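Local coordinates for type III effector Xcv3220-like C-terminal domain-containing protein (Xanthomonas campestris pv. vesicatoria, PDB 4FC9) that forms the all-helical C-terminal domain of XopL, a type III effector secreted into plant host cells, where this domain probably acts as an E3 ubiquitin ligase, at residues A116-Y119 / T120-N124; L94-V97 / S98-A101; M44-T47 / V48-E52. All blocks are in the same frame, centred on the assembly; numbering follows the deposited sequence. Where two conformers were deposited one is given.

Interaction 1: residues A116-Y119 / T120-N124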
loop_
_atom_site.group_PDB
_atom_site.type_symbol
_atom_site.label_atom_id
_atom_site.label_comp_id
_atom_site.label_asym_id
_atom_site.label_seq_id
_atom_site.Cartn_x
_atom_site.Cartn_y
_atom_site.Cartn_z
ATOM N N ALA A 116 25.808 -1.975 4.961
ATOM C CA ALA A 116 24.999 -2.892 4.174
ATOM C C ALA A 116 23.600 -3.005 4.768
ATOM O O ALA A 116 22.604 -2.901 4.053
ATOM C CB ALA A 116 25.659 -4.252 4.124
ATOM N N ARG A 117 23.535 -3.212 6.080
ATOM C CA ARG A 117 22.260 -3.293 6.780
ATOM C C ARG A 117 21.512 -1.970 6.703
ATOM O O ARG A 117 20.288 -1.945 6.571
ATOM C CB ARG A 117 22.476 -3.693 8.239
ATOM C CG ARG A 117 23.088 -5.076 8.391
ATOM C CD ARG A 117 23.220 -5.500 9.844
ATOM N NE ARG A 117 23.834 -6.823 9.941
ATOM C CZ ARG A 117 24.170 -7.422 11.080
ATOM N NH1 ARG A 117 23.955 -6.817 12.237
ATOM N NH2 ARG A 117 24.723 -8.628 11.059
ATOM N N HIS A 118 22.252 -0.872 6.781
ATOM C CA HIS A 118 21.650 0.448 6.701
ATOM C C HIS A 118 20.988 0.653 5.343
ATOM O O HIS A 118 19.869 1.155 5.267
ATOM C CB HIS A 118 22.694 1.541 6.957
ATOM C CG HIS A 118 22.098 2.901 7.162
ATOM N ND1 HIS A 118 21.270 3.194 8.222
ATOM C CD2 HIS A 118 22.200 4.035 6.437
ATOM C CE1 HIS A 118 20.891 4.457 8.145
ATOM N NE2 HIS A 118 21.441 4.991 7.073
ATOM N N TYR A 119 21.686 0.259 4.281
ATOM C CA TYR A 119 21.138 0.294 2.926
ATOM C C TYR A 119 19.770 -0.362 2.886
ATOM O O TYR A 119 18.813 0.187 2.340
ATOM C CB TYR A 119 22.037 -0.480 1.967
ATOM C CG TYR A 119 23.266 0.245 1.486
ATOM C CD1 TYR A 119 23.386 1.621 1.611
ATOM C CD2 TYR A 119 24.305 -0.454 0.887
ATOM C CE1 TYR A 119 24.520 2.284 1.159
ATOM C CE2 TYR A 119 25.438 0.194 0.434
ATOM C CZ TYR A 119 25.542 1.562 0.570
ATOM O OH TYR A 119 26.674 2.200 0.112
ATOM N N THR A 120 19.700 -1.558 3.460
ATOM C CA THR A 120 18.477 -2.348 3.470
ATOM C C THR A 120 17.398 -1.670 4.301
ATOM O O THR A 120 16.234 -1.621 3.898
ATOM C CB THR A 120 18.748 -3.749 4.023
ATOM O OG1 THR A 120 19.727 -4.400 3.202
ATOM C CG2 THR A 120 17.478 -4.574 4.036
ATOM N N ASN A 121 17.788 -1.143 5.459
ATOM C CA ASN A 121 16.864 -0.407 6.319
ATOM C C ASN A 121 16.249 0.807 5.624
ATOM O O ASN A 121 15.067 1.094 5.785
ATOM C CB ASN A 121 17.560 0.034 7.609
ATOM C CG ASN A 121 17.858 -1.127 8.535
ATOM O OD1 ASN A 121 17.329 -2.225 8.363
ATOM N ND2 ASN A 121 18.696 -0.887 9.533
ATOM N N VAL A 122 17.063 1.509 4.848
ATOM C CA VAL A 122 16.617 2.703 4.147
ATOM C C VAL A 122 15.666 2.369 2.994
ATOM O O VAL A 122 14.638 3.027 2.831
ATOM C CB VAL A 122 17.818 3.544 3.664
ATOM C CG1 VAL A 122 17.362 4.632 2.712
ATOM C CG2 VAL A 122 18.548 4.144 4.862
ATOM N N SER A 123 16.003 1.344 2.214
ATOM C CA SER A 123 15.123 0.848 1.159
ATOM C C SER A 123 13.761 0.460 1.725
ATOM O O SER A 123 12.723 0.887 1.215
ATOM C CB SER A 123 15.735 -0.370 0.468
ATOM O OG SER A 123 16.920 -0.026 -0.220
ATOM N N ASN A 124 13.772 -0.353 2.780
ATOM C CA ASN A 124 12.541 -0.816 3.417
ATOM C C ASN A 124 11.693 0.325 3.974
ATOM O O ASN A 124 10.467 0.331 3.838
ATOM C CB ASN A 124 12.862 -1.822 4.521
ATOM C CG ASN A 124 13.261 -3.171 3.974
ATOM O OD1 ASN A 124 12.998 -3.482 2.813
ATOM N ND2 ASN A 124 13.892 -3.986 4.806
HETATM O O HOH W 1 20.122 1.225 9.733
#
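A local CH-pi contact and a water bridge, both built on His-118, mark one flank of a surface-facing part of helix 112-129, where residues 116-119 meet the next turn, 120-124. One turn on from the histidine, Val-122 sends CG2 over a face of the imidazole ring; the methyl lies 4.0 Å from the centroid of the His-118 ring, 20° off its normal, and is displaced toward the NE2 side, where CG2 of Val-122 comes within 3.7 Å of NE2 of His-118. The ring can lie against the valine because its CG is anti to the backbone N (chi1 -168°). At the ring edge, a water sits in the imidazole plane, 2.7 Å from ND1 of His-118. The same water accepts a bond from ND2 of Asn-121 at 2.6 Å, so the two side chains are joined across the turn. Ordinary helical bonds run beneath, among them Val-122 N to His-118 O at 2.9 Å and Asn-121 N to Arg-117 O at 2.9 Å. Pro-105, from the preceding loop, touches His-118, Asn-121 and Val-122, while Arg-117 forms a salt bridge with Glu-108. The methyl over one face of the imidazole and the in-plane water at ND1 would together limit rotation of the ring about its CB-CG bond.

Interaction 2: residues L94-V97 / S98-A101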
loop_
_atom_site.group_PDB
_atom_site.type_symbol
_atom_site.label_atom_id
_atom_site.label_comp_id
_atom_site.label_asym_id
_atom_site.label_seq_id
_atom_site.Cartn_x
_atom_site.Cartn_y
_atom_site.Cartn_z
ATOM N N LEU A 94 -1.662 8.688 7.762
ATOM C CA LEU A 94 -0.250 8.976 7.543
ATOM C C LEU A 94 0.568 8.762 8.813
ATOM O O LEU A 94 1.715 8.314 8.759
ATOM C CB LEU A 94 -0.075 10.396 7.003
ATOM C CG LEU A 94 -0.783 10.641 5.665
ATOM C CD1 LEU A 94 -0.749 12.116 5.286
ATOM C CD2 LEU A 94 -0.170 9.780 4.565
ATOM N N GLN A 95 -0.036 9.072 9.955
ATOM C CA GLN A 95 0.594 8.825 11.247
ATOM C C GLN A 95 0.847 7.330 11.446
ATOM O O GLN A 95 1.919 6.941 11.902
ATOM C CB GLN A 95 -0.276 9.366 12.383
ATOM C CG GLN A 95 0.487 9.721 13.654
ATOM C CD GLN A 95 1.119 11.106 13.611
ATOM O OE1 GLN A 95 0.483 12.109 13.953
ATOM N NE2 GLN A 95 2.383 11.164 13.203
ATOM N N ARG A 96 -0.132 6.495 11.097
ATOM C CA ARG A 96 0.012 5.042 11.227
ATOM C C ARG A 96 1.097 4.497 10.306
ATOM O O ARG A 96 1.833 3.575 10.672
ATOM C CB ARG A 96 -1.308 4.323 10.942
ATOM C CG ARG A 96 -2.388 4.557 11.975
ATOM C CD ARG A 96 -1.995 4.008 13.333
ATOM N NE ARG A 96 -3.159 3.881 14.205
ATOM C CZ ARG A 96 -3.096 3.729 15.522
ATOM N NH1 ARG A 96 -4.209 3.618 16.237
ATOM N NH2 ARG A 96 -1.919 3.693 16.129
ATOM N N VAL A 97 1.182 5.059 9.108
ATOM C CA VAL A 97 2.215 4.651 8.170
ATOM C C VAL A 97 3.591 4.944 8.757
ATOM O O VAL A 97 4.490 4.105 8.690
ATOM C CB VAL A 97 2.062 5.352 6.810
ATOM C CG1 VAL A 97 3.257 5.045 5.911
ATOM C CG2 VAL A 97 0.762 4.937 6.143
ATOM N N SER A 98 3.750 6.128 9.346
ATOM C CA SER A 98 5.010 6.499 9.984
ATOM C C SER A 98 5.314 5.596 11.163
ATOM O O SER A 98 6.473 5.257 11.413
ATOM C CB SER A 98 4.975 7.948 10.462
ATOM O OG SER A 98 5.177 8.838 9.384
ATOM N N ASP A 99 4.270 5.216 11.893
ATOM C CA ASP A 99 4.441 4.353 13.051
ATOM C C ASP A 99 4.957 2.988 12.638
ATOM O O ASP A 99 5.804 2.404 13.311
ATOM C CB ASP A 99 3.129 4.204 13.816
ATOM C CG ASP A 99 2.718 5.480 14.513
ATOM O OD1 ASP A 99 3.527 6.435 14.535
ATOM O OD2 ASP A 99 1.588 5.524 15.043
HETATM N N MSE A 100 4.437 2.484 11.524
HETATM C CA MSE A 100 4.843 1.181 11.022
HETATM C C MSE A 100 6.247 1.250 10.440
HETATM O O MSE A 100 7.092 0.407 10.737
HETATM C CB MSE A 100 3.861 0.678 9.963
HETATM C CG MSE A 100 3.462 -0.780 10.151
HETATM SE SE MSE A 100 3.084 -1.695 8.472
HETATM C CE MSE A 100 1.708 -0.504 7.775
ATOM N N ALA A 101 6.488 2.260 9.614
ATOM C CA ALA A 101 7.782 2.428 8.966
ATOM C C ALA A 101 8.844 2.777 9.997
ATOM O O ALA A 101 10.013 2.412 9.852
ATOM C CB ALA A 101 7.710 3.504 7.902
#
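Arg-96 leaves the helix with CG beside its own backbone N (chi1 -68°) and then bends at the next bond (chi2 -64°), a course that takes its guanidinium to the neighbourhood of Asp-99, three residues further on. Asp-99 likewise places its CG beside the backbone N, so that the carboxylate folds back toward the preceding turn. The two groups draw near without pairing: NH2 of Arg-96 and OD2 of Asp-99 are 4.1 Å apart, too far for a salt bridge, and the guanidinium and carboxylate planes are turned 75° against each other. The attraction between them is therefore probably only a diffuse one. The stronger partner of Arg-96 is Asp-175, which makes a salt bridge with NE.

The folded-back carboxylate also comes close to a backbone carbonyl: OD1 of Asp-99 and O of Gln-95, both acceptors, lie 3.1 Å apart. Their mutual repulsion is presumably offset in part by the helical bond from Asp-99 N to the same Gln-95 O, at 2.9 Å. Further regular bonds bind the turn, from Met-100 N to Arg-96 O (2.9 Å) and from Ala-101 N to Val-97 O (2.9 Å).

Helix 91-101 packs on two longer helices. Ala-101, buried at its last turn, lies against Trp-125, Gln-128 and Lys-129 of helix 112-129. Arg-96 touches Ile-168 of helix 152-171, and the selenomethionine Met-100, in one of its two conformers, reaches Ile-168 and Leu-167 as well.

Interaction 3: residues M44-T47 / V48-E52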
loop_
_atom_site.group_PDB
_atom_site.type_symbol
_atom_site.label_atom_id
_atom_site.label_comp_id
_atom_site.label_asym_id
_atom_site.label_seq_id
_atom_site.Cartn_x
_atom_site.Cartn_y
_atom_site.Cartn_z
HETATM N N MSE A 44 -4.694 -9.855 -5.639
HETATM C CA MSE A 44 -5.081 -8.579 -6.228
HETATM C C MSE A 44 -4.028 -8.089 -7.209
HETATM O O MSE A 44 -4.357 -7.627 -8.304
HETATM C CB MSE A 44 -5.310 -7.537 -5.135
HETATM C CG MSE A 44 -6.518 -7.832 -4.273
HETATM SE SE MSE A 44 -6.619 -6.734 -2.678
HETATM C CE MSE A 44 -7.121 -5.030 -3.480
ATOM N N LEU A 45 -2.764 -8.196 -6.807
ATOM C CA LEU A 45 -1.647 -7.835 -7.675
ATOM C C LEU A 45 -1.663 -8.690 -8.922
ATOM O O LEU A 45 -1.431 -8.198 -10.024
ATOM C CB LEU A 45 -0.319 -8.034 -6.954
ATOM C CG LEU A 45 0.047 -6.953 -5.955
ATOM C CD1 LEU A 45 1.419 -7.242 -5.386
ATOM C CD2 LEU A 45 0.008 -5.601 -6.638
ATOM N N SER A 46 -1.931 -9.979 -8.740
ATOM C CA SER A 46 -2.054 -10.893 -9.861
ATOM C C SER A 46 -3.188 -10.446 -10.770
ATOM O O SER A 46 -3.039 -10.410 -11.985
ATOM C CB SER A 46 -2.317 -12.313 -9.372
ATOM O OG SER A 46 -2.370 -13.209 -10.465
ATOM N N THR A 47 -4.323 -10.102 -10.172
ATOM C CA THR A 47 -5.472 -9.644 -10.933
ATOM C C THR A 47 -5.091 -8.422 -11.772
ATOM O O THR A 47 -5.314 -8.393 -12.981
ATOM C CB THR A 47 -6.659 -9.321 -10.012
ATOM O OG1 THR A 47 -7.025 -10.501 -9.288
ATOM C CG2 THR A 47 -7.859 -8.855 -10.820
ATOM N N VAL A 48 -4.466 -7.437 -11.139
ATOM C CA VAL A 48 -4.080 -6.213 -11.834
ATOM C C VAL A 48 -3.018 -6.418 -12.926
ATOM O O VAL A 48 -3.163 -5.924 -14.042
ATOM C CB VAL A 48 -3.575 -5.146 -10.839
ATOM C CG1 VAL A 48 -2.985 -3.955 -11.583
ATOM C CG2 VAL A 48 -4.698 -4.711 -9.923
ATOM N N ILE A 49 -1.950 -7.134 -12.594
ATOM C CA ILE A 49 -0.781 -7.219 -13.464
ATOM C C ILE A 49 -0.866 -8.369 -14.465
ATOM O O ILE A 49 -0.598 -8.187 -15.648
ATOM C CB ILE A 49 0.515 -7.308 -12.629
ATOM C CG1 ILE A 49 0.701 -6.016 -11.829
ATOM C CG2 ILE A 49 1.721 -7.568 -13.519
ATOM C CD1 ILE A 49 1.810 -6.078 -10.813
ATOM N N ASP A 50 -1.251 -9.548 -13.989
ATOM C CA ASP A 50 -1.401 -10.716 -14.850
ATOM C C ASP A 50 -2.692 -10.641 -15.665
ATOM O O ASP A 50 -2.665 -10.661 -16.896
ATOM C CB ASP A 50 -1.405 -11.999 -14.013
ATOM C CG ASP A 50 -0.328 -12.968 -14.420
ATOM O OD1 ASP A 50 -0.520 -13.681 -15.427
ATOM O OD2 ASP A 50 0.702 -13.032 -13.719
ATOM N N GLU A 51 -3.823 -10.547 -14.971
ATOM C CA GLU A 51 -5.129 -10.603 -15.616
ATOM C C GLU A 51 -5.523 -9.291 -16.275
ATOM O O GLU A 51 -6.440 -9.256 -17.090
ATOM C CB GLU A 51 -6.193 -10.984 -14.595
ATOM C CG GLU A 51 -5.822 -12.177 -13.747
ATOM C CD GLU A 51 -5.824 -13.468 -14.527
ATOM O OE1 GLU A 51 -6.649 -13.597 -15.455
ATOM O OE2 GLU A 51 -4.995 -14.353 -14.214
ATOM N N GLU A 52 -4.834 -8.217 -15.904
ATOM C CA GLU A 52 -5.151 -6.873 -16.373
ATOM C C GLU A 52 -6.600 -6.511 -16.062
ATOM O O GLU A 52 -7.321 -5.957 -16.890
ATOM C CB GLU A 52 -4.816 -6.716 -17.857
ATOM C CG GLU A 52 -3.329 -6.850 -18.127
ATOM C CD GLU A 52 -2.980 -6.778 -19.595
ATOM O OE1 GLU A 52 -3.298 -7.734 -20.336
ATOM O OE2 GLU A 52 -2.378 -5.769 -20.007
HETATM O O HOH W 2 -3.159 -14.927 -12.356
#
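The carbonyl oxygen of Ser-46 is gripped by two successive amides, N of Asp-50 at 2.8 Å and N of Glu-51 at 3.1 Å. The nearer bond is the more bent, with an N-H...O angle of 132° and its donor tilted from the carbonyl plane; the longer one is straighter, at 161°, and arrives in that plane. A bond reaching five residues along the chain, beside the usual four, is consistent with the turn widening here. The preceding bonds are regular, Val-48 N to Met-44 O and Ile-49 N to Leu-45 O both measuring 2.8 Å. Beyond the widened turn the chain changes direction at Glu-52, which adopts a positive phi of 56°.

Side chains follow the same turn. CB of Glu-51 presses to within 3.2 Å of O of Thr-47, and its chain, bent at chi2, turns the carboxylate toward the side of Ser-46. There a water donates to OE2 of Glu-51 at 2.7 Å and lies 2.7 Å from OG of Ser-46; this bridge is tentative, because Ser-46 also has a second conformer. The hydroxyl of Thr-47 is bonded back to the carbonyl of Ala-43, a common way for a threonine within a helix to satisfy its polar end.

Residues of helix 32-49 pack here against a second helix and several loops. The buried selenomethionine Met-44 lies on Val-159 and Trp-162 of helix 152-171, and Val-48 meets Leu-155 of the same helix. Loops complete the surroundings: Phe-56 lies against Met-44, Pro-55 against Val-48 and Pro-187 against Thr-47, while the hydroxyl of Tyr-63 hydrogen-bonds to the carbonyl of Val-48.

How the interactions relate
All three are local contacts between successive turns, two within a helix and one where a helix runs out. Interaction 1 lies at the surface, and none of its residues is buried; a water and an imidazole face do the work. Interactions 2 and 3 are partly buried and lie on opposite sides of the chain's centre, their own centres 27 Å apart. Both nevertheless reach helix 152-171, interaction 3 through Leu-155, Val-159 and Trp-162 and interaction 2 through Ile-168 further along. Interactions 1 and 2 occupy consecutive helices that pack through Ala-101. In interaction 2 opposite charges only approach one another, the salt bridge of Arg-96 going to Asp-175, whereas backbone bonding in a widening turn characterises interaction 3.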